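PDB 5EY7: fructokinase from Vibrio cholerae serotype O1, which catalyses the ATP-dependent phosphorylation of fructose, as a member of the PfkB (ribokinase-like) family of carbohydrate kinases. Local coordinates for residues Ile54-Gly59 with Thr310-Gln315; Asn296-Leu301 with Ala316-Phe321; Ser128-Phe133 with Phe156-Gln161; Leu139-Ile144 with Val169-Asn174; Val29-Asp34 with Thr100-Leu105. All blocks are in the same frame, centred on the assembly; numbering follows the deposited sequence.

In the fold
Contacts 3 and 4 share helix 151-165 and touch, I159 and A158 of the helix lying on L139, V141 and V169; their centres are 14 Å apart. Contact 4 is at the core, its centre about 6 Å from that of the chain; past its strand ends I144 packs on the fructose ligands D26 and R176, and N174 is a calcium ligand. Contacts 1 and 2 also touch, through P313 on L301 and L57 on L318, and lie near N49 of the fructose site and the ADP ligand N296. Contact 5, about 22 Å from contact 4 between centres, belongs to the separate four-stranded sheet, which brings the fructose ligand D30 and meets the second subunit.

Contact 1. Residues Ile54-Gly59 with Thr310-Gln315; sequences IARLSG and TALPNQ
R56 turns one edge of its guanidinium toward the carbonyl oxygen of L312, which lies close to the guanidinium plane. NE donates over 2.6 Å to L312 O and NH2 adds a second, more bent bond to L312 O at 3.0 Å, a side-on grip of two nitrogens on one atom. The third nitrogen, NH1, forms a salt bridge with E83, fixing the rotation of the group. Bends at chi2 and chi3 (142° and 101°) lead the long chain along the loop, where NE also lies 3.3 Å from L312 CB. The amide of Q315 is the other flat group: NE2 donates to L57 O at 3.0 Å, the acceptor near the amide plane but NE2 well above the plane of that carbonyl. An extended glutamine is long enough to reach it from the first turn of helix 315-322.

The carbonyl it meets belongs to a Schellman motif closing helix 46-56, in which G59 N bonds to I54 O and S58 N to A55 O, with S58 at positive phi. R56 O, near this helix end, is approached by N314 CA at 3.2 Å in a CA-H...O contact. A water joins R56 O to Q315 N. N314 starts the next helix as its N-cap, OD1 accepting from A317 N.

Between these polar contacts L57 lays CD2 3.3 Å from P313 O, its branched end packing also near W294 and Y274. L312 suits the inner side of the loop, its side chain meeting V52, A53 and A267 and lying about 5 Å from the side chain of the fructose ligand N49.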
# COMPACT_ATOMS: atom_id res chain seq x y z
N ILE A 54 -20.25 8.86 15.74
CA ILE A 54 -20.77 9.19 17.06
C ILE A 54 -20.71 10.70 17.28
O ILE A 54 -21.67 11.31 17.76
CB ILE A 54 -20.00 8.47 18.17
CG1 ILE A 54 -20.21 6.96 18.07
CG2 ILE A 54 -20.41 8.97 19.55
CD1 ILE A 54 -19.38 6.16 19.03
N ALA A 55 -19.57 11.29 16.93
CA ALA A 55 -19.36 12.73 17.09
C ALA A 55 -20.34 13.53 16.24
O ALA A 55 -20.85 14.56 16.68
CB ALA A 55 -17.94 13.09 16.74
N ARG A 56 -20.61 13.05 15.03
CA ARG A 56 -21.53 13.74 14.13
C ARG A 56 -22.97 13.69 14.64
O ARG A 56 -23.81 14.47 14.22
CB ARG A 56 -21.44 13.16 12.72
CG ARG A 56 -20.54 13.96 11.81
CD ARG A 56 -19.73 13.05 10.89
NE ARG A 56 -20.29 12.99 9.55
CZ ARG A 56 -19.69 13.48 8.47
NH1 ARG A 56 -18.50 14.07 8.58
NH2 ARG A 56 -20.28 13.37 7.29
N LEU A 57 -23.23 12.79 15.58
CA LEU A 57 -24.55 12.69 16.21
C LEU A 57 -24.59 13.48 17.51
O LEU A 57 -25.46 13.26 18.35
CB LEU A 57 -24.92 11.22 16.46
CG LEU A 57 -25.21 10.36 15.23
CD1 LEU A 57 -25.53 8.92 15.62
CD2 LEU A 57 -26.35 10.96 14.41
N SER A 58 -23.65 14.41 17.65
CA SER A 58 -23.45 15.22 18.87
C SER A 58 -23.10 14.36 20.08
O SER A 58 -23.37 14.75 21.22
CB SER A 58 -24.68 16.07 19.17
OG SER A 58 -25.75 15.28 19.66
N GLY A 59 -22.50 13.20 19.84
CA GLY A 59 -22.05 12.32 20.90
C GLY A 59 -20.60 12.55 21.27
O GLY A 59 -19.87 13.24 20.56
N THR A 310 -17.98 10.28 4.77
CA THR A 310 -18.53 11.41 4.02
C THR A 310 -20.04 11.61 4.15
O THR A 310 -20.52 12.73 4.05
CB THR A 310 -18.17 11.29 2.53
OG1 THR A 310 -18.58 10.00 2.05
CG2 THR A 310 -16.67 11.44 2.33
N ALA A 311 -20.78 10.54 4.39
CA ALA A 311 -22.23 10.64 4.49
C ALA A 311 -22.76 10.31 5.88
O ALA A 311 -23.95 10.05 6.04
CB ALA A 311 -22.89 9.75 3.45
N LEU A 312 -21.89 10.33 6.88
CA LEU A 312 -22.33 10.09 8.25
C LEU A 312 -23.16 11.27 8.73
O LEU A 312 -22.67 12.40 8.80
CB LEU A 312 -21.13 9.84 9.17
CG LEU A 312 -20.34 8.57 8.88
CD1 LEU A 312 -19.12 8.47 9.76
CD2 LEU A 312 -21.22 7.33 9.05
N PRO A 313 -24.44 11.02 9.06
CA PRO A 313 -25.45 12.05 9.31
C PRO A 313 -25.41 12.67 10.70
O PRO A 313 -24.95 12.04 11.65
CB PRO A 313 -26.75 11.28 9.13
CG PRO A 313 -26.43 9.92 9.65
CD PRO A 313 -24.99 9.66 9.23
N ASN A 314 -25.88 13.91 10.80
CA ASN A 314 -26.16 14.51 12.10
C ASN A 314 -27.55 14.08 12.53
O ASN A 314 -28.24 13.38 11.80
CB ASN A 314 -26.04 16.04 12.04
CG ASN A 314 -26.94 16.67 10.99
OD1 ASN A 314 -27.93 16.08 10.55
ND2 ASN A 314 -26.61 17.89 10.58
N GLN A 315 -27.97 14.51 13.72
CA GLN A 315 -29.27 14.09 14.24
C GLN A 315 -30.41 14.53 13.33
O GLN A 315 -31.34 13.77 13.09
CB GLN A 315 -29.48 14.62 15.66
CG GLN A 315 -29.12 13.60 16.73
CD GLN A 315 -29.31 14.14 18.13
OE1 GLN A 315 -30.37 14.66 18.48
NE2 GLN A 315 -28.27 14.01 18.95
O HOH W 1 -26.44 15.87 15.38

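Contact 2. Residues Asn296-Leu301 with Ala316-Phe321; sequences NGCGAL and AALYAF
The side chains of L301 and F321 run alongside but in opposing senses, so that a methyl of the leucine ends up over the flat of the ring. They join the last two helices of this ribokinase-like kinase, 285-301 and 315-322, whose local axes cross at 102° and approach to 9.8 Å. At so steep a crossing the helices touch over a small patch, here made of apolar groups with no hydrogen bond between them.

Phenylalanine offers a broad surface for this purpose. With CG anti to the backbone N (chi1 174°), the F321 ring is carried toward helix 285-301. A300 CB approaches it obliquely, 4.4 Å from F321 CZ, and G297 CA does likewise, 3.9 Å from F321 CE2. The same ring rests on V256, an ADP ligand, beyond the two helices.

One turn earlier, L318 takes the same first torsion and spreads its two methyls over the opposing helix. L318 CD2 meets C298 SG at 3.6 Å, while L318 CD1 sits 3.9 Å from G297 C and also faces L301 CD2 at 4.2 Å. Glycine suits position 297, where the direction of a CB runs into L318 CD1; the absence of a side chain lets leucine and phenylalanine come up to bare backbone. Cysteine is small, and its polarisable sulfur packs well against a methyl. N296, next to the glycine, is itself an ADP ligand.

The methyl L301 CD1 lies over the middle of the F321 ring, 3.4 Å from its centroid and 11° off the ring normal, a CH-pi contact.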
# COMPACT_ATOMS: atom_id res chain seq x y z
N ASN A 296 -29.67 0.98 11.63
CA ASN A 296 -30.10 0.78 10.25
C ASN A 296 -30.15 2.08 9.48
O ASN A 296 -29.84 2.12 8.29
CB ASN A 296 -31.48 0.11 10.22
CG ASN A 296 -31.45 -1.32 10.75
OD1 ASN A 296 -30.47 -2.03 10.58
ND2 ASN A 296 -32.54 -1.73 11.39
N GLY A 297 -30.52 3.16 10.16
CA GLY A 297 -30.61 4.47 9.53
C GLY A 297 -29.25 5.02 9.14
O GLY A 297 -29.06 5.48 8.01
N CYS A 298 -28.31 4.98 10.07
CA CYS A 298 -26.96 5.48 9.82
C CYS A 298 -26.20 4.59 8.84
O CYS A 298 -25.35 5.07 8.09
CB CYS A 298 -26.18 5.58 11.13
SG CYS A 298 -26.89 6.70 12.33
N GLY A 299 -26.51 3.30 8.84
CA GLY A 299 -25.85 2.35 7.97
C GLY A 299 -26.18 2.60 6.51
O GLY A 299 -25.28 2.64 5.67
N ALA A 300 -27.46 2.76 6.22
CA ALA A 300 -27.91 3.00 4.86
C ALA A 300 -27.44 4.36 4.34
O ALA A 300 -27.06 4.50 3.18
CB ALA A 300 -29.43 2.91 4.77
N LEU A 301 -27.46 5.35 5.22
CA LEU A 301 -27.12 6.73 4.85
C LEU A 301 -25.67 6.87 4.40
O LEU A 301 -25.38 7.67 3.51
CB LEU A 301 -27.40 7.67 6.03
CG LEU A 301 -28.74 8.40 5.98
CD1 LEU A 301 -29.83 7.50 5.43
CD2 LEU A 301 -29.12 8.90 7.37
N ALA A 316 -30.33 15.76 12.83
CA ALA A 316 -31.38 16.30 11.96
C ALA A 316 -31.55 15.45 10.71
O ALA A 316 -32.68 15.13 10.32
CB ALA A 316 -31.06 17.74 11.59
N ALA A 317 -30.44 15.09 10.08
CA ALA A 317 -30.48 14.28 8.86
C ALA A 317 -31.01 12.88 9.14
O ALA A 317 -31.78 12.33 8.35
CB ALA A 317 -29.10 14.21 8.23
N LEU A 318 -30.60 12.31 10.27
CA LEU A 318 -31.00 10.96 10.62
C LEU A 318 -32.48 10.88 10.99
O LEU A 318 -33.17 9.93 10.60
CB LEU A 318 -30.14 10.43 11.78
CG LEU A 318 -30.54 9.07 12.34
CD1 LEU A 318 -30.51 8.01 11.25
CD2 LEU A 318 -29.62 8.68 13.48
N TYR A 319 -32.97 11.86 11.73
CA TYR A 319 -34.39 11.93 12.08
C TYR A 319 -35.24 12.10 10.83
O TYR A 319 -36.35 11.58 10.74
CB TYR A 319 -34.68 13.08 13.05
CG TYR A 319 -34.44 12.74 14.51
CD1 TYR A 319 -35.17 11.75 15.14
CD2 TYR A 319 -33.49 13.43 15.25
CE1 TYR A 319 -34.95 11.45 16.47
CE2 TYR A 319 -33.26 13.13 16.57
CZ TYR A 319 -34.00 12.14 17.18
OH TYR A 319 -33.78 11.84 18.51
N ALA A 320 -34.71 12.83 9.85
CA ALA A 320 -35.44 13.11 8.62
C ALA A 320 -35.59 11.85 7.78
O ALA A 320 -36.58 11.67 7.08
CB ALA A 320 -34.74 14.20 7.83
N PHE A 321 -34.59 10.97 7.86
CA PHE A 321 -34.61 9.73 7.10
C PHE A 321 -35.52 8.69 7.74
O PHE A 321 -36.16 7.90 7.05
CB PHE A 321 -33.19 9.17 6.96
CG PHE A 321 -33.14 7.81 6.32
CD1 PHE A 321 -33.36 7.67 4.96
CD2 PHE A 321 -32.87 6.69 7.07
CE1 PHE A 321 -33.31 6.42 4.37
CE2 PHE A 321 -32.82 5.44 6.49
CZ PHE A 321 -33.05 5.30 5.13

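Contact 3. Residues Ser128-Phe133 with Phe156-Gln161; sequences SDIPSF and FAAIAQ
A157 makes the first touch from the helix, its CB lying 4.5 Å from I130 CD1, the far end of the isoleucine. The neighbouring A158 points toward the loop and is buried there. Its small CB fits between two larger groups, 4.1 Å from I130 CG2 and 4.1 Å from F133 CE2, and also touches F64 of strand 61-68. Its carbonyl takes part as well: A158 O lies at the edge of the F133 ring, near its plane, 3.3 Å from CE2, where the slightly positive ring hydrogens suit an oxygen.

I159 turns to the opposite side of the helix, toward the strands beneath, so the next group to reach the loop is Q161, one turn after A158. With CG anti to the backbone N (chi1 -175°) and the chain extended beyond it, the glutamine spans the gap to the loop backbone. NE2 donates to P131 O at 3.2 Å, in the carbonyl plane and with the acceptor in the plane of the amide, although the N-H is bent at 137°. The amide passes close to the phenylalanine, NE2 being 3.4 Å from F133 CD2, with ring and amide planes 73° apart. The side chains of I130 and Q161 run past one another in opposing senses, and I130 CG2 meets NE2 at 3.9 Å.

Proline stiffens the loop, and its ring packs on H89 and F64, away from the helix; P131 O itself lies over one face of the F133 ring. F133 then reaches W22, M162 and V165. In this way the loop leading into strand 138-142 packs on helix 151-165, the crossover helix of a beta-alpha-beta unit in the ribokinase-like fold.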
# COMPACT_ATOMS: atom_id res chain seq x y z
N SER A 128 1.30 1.07 27.03
CA SER A 128 1.47 2.45 27.47
C SER A 128 0.51 3.40 26.76
O SER A 128 0.31 4.53 27.19
CB SER A 128 2.91 2.91 27.25
OG SER A 128 3.21 2.96 25.87
N ASP A 129 -0.07 2.94 25.65
CA ASP A 129 -0.97 3.77 24.86
C ASP A 129 -2.38 3.80 25.44
O ASP A 129 -3.16 4.70 25.13
CB ASP A 129 -1.02 3.27 23.41
CG ASP A 129 0.32 3.32 22.72
OD1 ASP A 129 1.13 4.20 23.06
OD2 ASP A 129 0.56 2.47 21.84
N ILE A 130 -2.69 2.82 26.27
CA ILE A 130 -4.02 2.71 26.86
C ILE A 130 -4.29 3.82 27.87
O ILE A 130 -3.53 4.01 28.82
CB ILE A 130 -4.20 1.33 27.54
CG1 ILE A 130 -3.88 0.21 26.56
CG2 ILE A 130 -5.61 1.20 28.09
CD1 ILE A 130 -3.59 -1.13 27.21
N PRO A 131 -5.39 4.56 27.66
CA PRO A 131 -5.78 5.65 28.57
C PRO A 131 -6.52 5.13 29.80
O PRO A 131 -6.80 3.93 29.89
CB PRO A 131 -6.71 6.50 27.71
CG PRO A 131 -7.35 5.50 26.80
CD PRO A 131 -6.30 4.48 26.50
N SER A 132 -6.82 6.02 30.73
CA SER A 132 -7.64 5.66 31.88
C SER A 132 -9.10 5.57 31.48
O SER A 132 -9.63 6.46 30.81
CB SER A 132 -7.46 6.67 33.02
OG SER A 132 -6.23 6.46 33.69
N PHE A 133 -9.76 4.50 31.90
CA PHE A 133 -11.17 4.30 31.63
C PHE A 133 -12.01 4.62 32.86
O PHE A 133 -11.51 4.62 33.98
CB PHE A 133 -11.44 2.87 31.17
CG PHE A 133 -10.83 2.53 29.85
CD1 PHE A 133 -10.67 3.50 28.87
CD2 PHE A 133 -10.41 1.23 29.57
CE1 PHE A 133 -10.11 3.20 27.65
CE2 PHE A 133 -9.85 0.92 28.35
CZ PHE A 133 -9.69 1.90 27.39
N PHE A 156 -6.61 -6.78 24.35
CA PHE A 156 -7.25 -7.66 25.34
C PHE A 156 -7.13 -7.07 26.74
O PHE A 156 -8.04 -7.21 27.56
CB PHE A 156 -6.64 -9.07 25.30
CG PHE A 156 -7.33 -10.00 24.35
CD1 PHE A 156 -8.68 -10.26 24.49
CD2 PHE A 156 -6.62 -10.61 23.33
CE1 PHE A 156 -9.32 -11.12 23.63
CE2 PHE A 156 -7.26 -11.47 22.46
CZ PHE A 156 -8.62 -11.73 22.61
N ALA A 157 -6.01 -6.41 27.00
CA ALA A 157 -5.78 -5.77 28.29
C ALA A 157 -6.70 -4.57 28.48
O ALA A 157 -7.21 -4.33 29.58
CB ALA A 157 -4.33 -5.35 28.42
N ALA A 158 -6.93 -3.82 27.40
CA ALA A 158 -7.80 -2.65 27.46
C ALA A 158 -9.26 -3.05 27.66
O ALA A 158 -9.99 -2.40 28.41
CB ALA A 158 -7.65 -1.81 26.19
N ILE A 159 -9.68 -4.11 26.97
CA ILE A 159 -11.03 -4.63 27.10
C ILE A 159 -11.33 -5.00 28.56
O ILE A 159 -12.38 -4.64 29.10
CB ILE A 159 -11.24 -5.87 26.21
CG1 ILE A 159 -11.31 -5.45 24.73
CG2 ILE A 159 -12.48 -6.64 26.62
CD1 ILE A 159 -11.33 -6.61 23.76
N ALA A 160 -10.39 -5.70 29.18
CA ALA A 160 -10.54 -6.13 30.56
C ALA A 160 -10.62 -4.94 31.52
O ALA A 160 -11.44 -4.93 32.44
CB ALA A 160 -9.38 -7.04 30.96
N GLN A 161 -9.78 -3.93 31.28
CA GLN A 161 -9.73 -2.76 32.15
C GLN A 161 -11.05 -1.99 32.14
O GLN A 161 -11.47 -1.46 33.16
CB GLN A 161 -8.58 -1.85 31.74
CG GLN A 161 -8.37 -0.67 32.67
CD GLN A 161 -7.24 0.24 32.23
OE1 GLN A 161 -6.08 0.02 32.57
NE2 GLN A 161 -7.58 1.27 31.45

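Contact 4. Residues Leu139-Ile144 with Val169-Asn174; sequences LHVCSI and VSFDPN
D172 O is gripped from opposite faces of its carbonyl plane, by S143 N across the strands at 3.3 Å and by N174 N at 2.6 Å, the latter closing an inverse gamma turn centred on P173. Proline suits that bend, which ends the strand. Before it the parallel ladder is regular: S170 N donates to L139 O (2.6 Å), V141 N to S170 O and D172 N to V141 O.

On one face, H140 and S170 stand side by side, each with its chain anti to the backbone N (H140 chi1 -180°, S170 -176°), which brings ND1 and OG to 2.9 Å in a hydrogen bond at the edge of the imidazole. H140 CE1 packs on D172 CB, and a water joins NE2 to D172 OD2. Further along this face C142 SG touches N174 CB at 3.5 Å; N174 is poorly ordered.

The other face is apolar. F171 lays CD1 3.9 Å from V141 CG1, the valine CB lying at the ring's edge, and beyond the strand end its CZ reaches S143 CB.

Strands 138-142 and 168-172, linked by helix 151-165, form a beta-alpha-beta crossover of the central ribokinase-like sheet, whose C-terminal edge carries the calcium ligand N174.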
# COMPACT_ATOMS: atom_id res chain seq x y z
N LEU A 139 -16.32 0.96 25.05
CA LEU A 139 -15.13 0.63 24.27
C LEU A 139 -15.51 -0.28 23.12
O LEU A 139 -16.05 -1.36 23.32
CB LEU A 139 -14.07 -0.05 25.15
CG LEU A 139 -12.83 -0.56 24.42
CD1 LEU A 139 -12.04 0.60 23.84
CD2 LEU A 139 -11.96 -1.39 25.35
N HIS A 140 -15.24 0.17 21.90
CA HIS A 140 -15.53 -0.64 20.72
C HIS A 140 -14.24 -1.13 20.09
O HIS A 140 -13.27 -0.38 19.96
CB HIS A 140 -16.34 0.15 19.69
CG HIS A 140 -16.67 -0.63 18.46
ND1 HIS A 140 -17.50 -1.74 18.48
CD2 HIS A 140 -16.28 -0.47 17.17
CE1 HIS A 140 -17.60 -2.22 17.25
NE2 HIS A 140 -16.88 -1.47 16.45
N VAL A 141 -14.22 -2.40 19.71
CA VAL A 141 -13.03 -3.02 19.17
C VAL A 141 -13.33 -3.80 17.89
O VAL A 141 -14.32 -4.53 17.83
CB VAL A 141 -12.38 -3.98 20.19
CG1 VAL A 141 -11.27 -4.79 19.55
CG2 VAL A 141 -11.86 -3.20 21.39
N CYS A 142 -12.49 -3.62 16.88
CA CYS A 142 -12.56 -4.42 15.67
C CYS A 142 -11.56 -5.58 15.76
O CYS A 142 -10.50 -5.43 16.34
CB CYS A 142 -12.30 -3.57 14.43
SG CYS A 142 -12.33 -4.47 12.85
N SER A 143 -11.90 -6.71 15.15
CA SER A 143 -11.10 -7.92 15.25
C SER A 143 -9.71 -7.79 14.65
O SER A 143 -8.83 -8.60 14.92
CB SER A 143 -11.83 -9.09 14.58
OG SER A 143 -11.68 -9.04 13.18
N ILE A 144 -9.52 -6.77 13.81
CA ILE A 144 -8.22 -6.50 13.21
C ILE A 144 -7.20 -6.15 14.29
O ILE A 144 -6.00 -6.37 14.12
CB ILE A 144 -8.31 -5.36 12.16
CG1 ILE A 144 -9.25 -5.76 11.02
CG2 ILE A 144 -6.95 -5.00 11.60
CD1 ILE A 144 -9.31 -4.74 9.90
N VAL A 169 -18.28 -3.09 26.69
CA VAL A 169 -17.41 -3.45 25.58
C VAL A 169 -18.23 -3.82 24.35
O VAL A 169 -19.11 -4.68 24.41
CB VAL A 169 -16.47 -4.61 25.95
CG1 VAL A 169 -15.76 -5.16 24.70
CG2 VAL A 169 -15.45 -4.15 26.99
N SER A 170 -17.94 -3.15 23.25
CA SER A 170 -18.56 -3.47 21.97
C SER A 170 -17.51 -4.12 21.07
O SER A 170 -16.34 -3.76 21.12
CB SER A 170 -19.13 -2.21 21.32
OG SER A 170 -19.80 -2.51 20.11
N PHE A 171 -17.94 -5.09 20.27
CA PHE A 171 -17.00 -5.82 19.45
C PHE A 171 -17.58 -6.19 18.09
O PHE A 171 -18.69 -6.72 18.00
CB PHE A 171 -16.53 -7.07 20.18
CG PHE A 171 -15.49 -7.85 19.44
CD1 PHE A 171 -14.22 -7.33 19.26
CD2 PHE A 171 -15.78 -9.10 18.92
CE1 PHE A 171 -13.25 -8.05 18.58
CE2 PHE A 171 -14.82 -9.82 18.23
CZ PHE A 171 -13.55 -9.29 18.06
N ASP A 172 -16.83 -5.90 17.04
CA ASP A 172 -17.24 -6.21 15.69
C ASP A 172 -16.17 -7.05 15.01
O ASP A 172 -15.13 -6.54 14.61
CB ASP A 172 -17.50 -4.92 14.90
CG ASP A 172 -17.89 -5.19 13.45
OD1 ASP A 172 -18.25 -6.34 13.12
OD2 ASP A 172 -17.84 -4.25 12.63
N PRO A 173 -16.43 -8.37 14.90
CA PRO A 173 -15.50 -9.25 14.19
C PRO A 173 -15.46 -8.97 12.69
O PRO A 173 -15.82 -9.85 11.90
CB PRO A 173 -16.05 -10.65 14.48
CG PRO A 173 -17.50 -10.42 14.77
CD PRO A 173 -17.56 -9.12 15.48
N ASN A 174 -15.06 -7.77 12.30
CA ASN A 174 -14.90 -7.42 10.89
C ASN A 174 -13.75 -8.21 10.27
O ASN A 174 -12.62 -7.75 10.23
CB ASN A 174 -14.65 -5.92 10.73
CG ASN A 174 -15.74 -5.22 9.94
OD1 ASN A 174 -16.84 -5.76 9.77
ND2 ASN A 174 -15.45 -4.02 9.46
O HOH W 2 -16.71 -2.02 13.45

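Contact 5. Residues Val29-Asp34 with Thr100-Leu105; sequences VDLIPD and TVVVDL
The first torsions of V103 and L31 set two separate apolar contacts between the strands. V103 CG1 stands between the backbone N and the carbonyl carbon (chi1 37°), leaning onto the neighbouring strand 3.2 Å from L31 O and 3.6 Å from I32 CG1. L31 CG lies anti to its carbonyl carbon (chi1 -58°), which sets CD1 against two methyls of the neighbouring strand, T100 CG2 and V102 CG2, each at 3.8 Å.

The backbones form a parallel ladder: V101 N donates to V29 O, L31 N to V101 O at 2.9 Å and V103 N to L31 O at 3.3 Å. The next rung is missing because P33 has no N-H. Its CD instead sits 3.1 Å from V103 O, and the strands diverge from there.

Beta-branched residues suit such extended chains. V29, L31, T100 and V102 form one face of the sheet, where L31 packs on L31 of the second subunit and V102 on F72 of that subunit, as in the clasp-like lid of dimeric ribokinase relatives. D30 and V101 are neighbours on the other face, their side chains running alongside each other.

Across the contact the D30 carboxylate meets just hydrocarbon, OD1 lying 3.9 Å from V101 CB. Between these strands, position is set by backbone bonds and apolar packing and not by the carboxylate oxygens, which is consistent with their use for sugar.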
# COMPACT_ATOMS: atom_id res chain seq x y z
N VAL A 29 -6.34 5.21 5.65
CA VAL A 29 -6.59 6.04 4.49
C VAL A 29 -7.07 5.15 3.34
O VAL A 29 -6.36 4.26 2.89
CB VAL A 29 -5.34 6.82 4.06
CG1 VAL A 29 -5.58 7.53 2.74
CG2 VAL A 29 -4.94 7.82 5.14
N ASP A 30 -8.30 5.40 2.89
CA ASP A 30 -8.89 4.63 1.80
C ASP A 30 -8.69 5.33 0.46
O ASP A 30 -8.97 6.52 0.32
CB ASP A 30 -10.38 4.41 2.04
CG ASP A 30 -10.65 3.47 3.20
OD1 ASP A 30 -9.68 3.05 3.86
OD2 ASP A 30 -11.84 3.17 3.45
N LEU A 31 -8.20 4.58 -0.53
CA LEU A 31 -8.05 5.09 -1.88
C LEU A 31 -9.16 4.55 -2.77
O LEU A 31 -9.12 3.38 -3.17
CB LEU A 31 -6.68 4.72 -2.44
CG LEU A 31 -5.49 5.21 -1.60
CD1 LEU A 31 -4.18 4.61 -2.10
CD2 LEU A 31 -5.43 6.73 -1.61
N ILE A 32 -10.14 5.39 -3.06
CA ILE A 32 -11.33 4.96 -3.79
C ILE A 32 -11.33 5.48 -5.22
O ILE A 32 -11.08 6.67 -5.45
CB ILE A 32 -12.61 5.41 -3.05
CG1 ILE A 32 -12.45 5.23 -1.54
CG2 ILE A 32 -13.82 4.65 -3.56
CD1 ILE A 32 -13.74 5.30 -0.76
N PRO A 33 -11.59 4.58 -6.19
CA PRO A 33 -11.51 4.92 -7.62
C PRO A 33 -12.42 6.07 -8.03
O PRO A 33 -13.63 6.00 -7.84
CB PRO A 33 -11.96 3.62 -8.31
CG PRO A 33 -11.64 2.56 -7.34
CD PRO A 33 -11.92 3.16 -6.00
N ASP A 34 -11.82 7.11 -8.58
CA ASP A 34 -12.57 8.20 -9.19
C ASP A 34 -12.23 8.24 -10.67
O ASP A 34 -11.32 8.95 -11.09
CB ASP A 34 -12.25 9.53 -8.52
CG ASP A 34 -13.49 10.39 -8.31
OD1 ASP A 34 -14.57 9.81 -8.08
OD2 ASP A 34 -13.38 11.63 -8.38
N THR A 100 -2.97 1.57 4.72
CA THR A 100 -3.54 2.06 3.47
C THR A 100 -4.33 0.97 2.76
O THR A 100 -3.79 -0.09 2.44
CB THR A 100 -2.45 2.59 2.51
OG1 THR A 100 -1.66 3.59 3.16
CG2 THR A 100 -3.10 3.19 1.26
N VAL A 101 -5.61 1.23 2.52
CA VAL A 101 -6.47 0.28 1.82
C VAL A 101 -6.88 0.80 0.45
O VAL A 101 -7.37 1.92 0.32
CB VAL A 101 -7.74 -0.05 2.64
CG1 VAL A 101 -8.79 -0.71 1.75
CG2 VAL A 101 -7.40 -0.94 3.82
N VAL A 102 -6.67 -0.02 -0.57
CA VAL A 102 -7.09 0.31 -1.93
C VAL A 102 -8.34 -0.47 -2.28
O VAL A 102 -8.30 -1.69 -2.44
CB VAL A 102 -6.00 0.01 -2.97
CG1 VAL A 102 -6.54 0.24 -4.38
CG2 VAL A 102 -4.77 0.86 -2.72
N VAL A 103 -9.46 0.23 -2.40
CA VAL A 103 -10.70 -0.41 -2.80
C VAL A 103 -10.79 -0.41 -4.32
O VAL A 103 -10.57 0.61 -4.97
CB VAL A 103 -11.93 0.27 -2.18
CG1 VAL A 103 -11.74 1.77 -2.12
CG2 VAL A 103 -13.20 -0.08 -2.95
N ASP A 104 -11.08 -1.57 -4.88
CA ASP A 104 -11.31 -1.70 -6.31
C ASP A 104 -12.68 -2.34 -6.47
O ASP A 104 -13.49 -2.32 -5.54
CB ASP A 104 -10.22 -2.56 -6.96
CG ASP A 104 -10.10 -2.31 -8.45
OD1 ASP A 104 -9.40 -1.35 -8.83
OD2 ASP A 104 -10.71 -3.07 -9.24
N LEU A 105 -12.95 -2.89 -7.64
CA LEU A 105 -14.16 -3.67 -7.83
C LEU A 105 -13.81 -5.14 -7.92
O LEU A 105 -12.70 -5.50 -8.32
CB LEU A 105 -14.91 -3.22 -9.08
CG LEU A 105 -15.55 -1.83 -9.04
CD1 LEU A 105 -16.71 -1.77 -10.02
CD2 LEU A 105 -16.00 -1.46 -7.64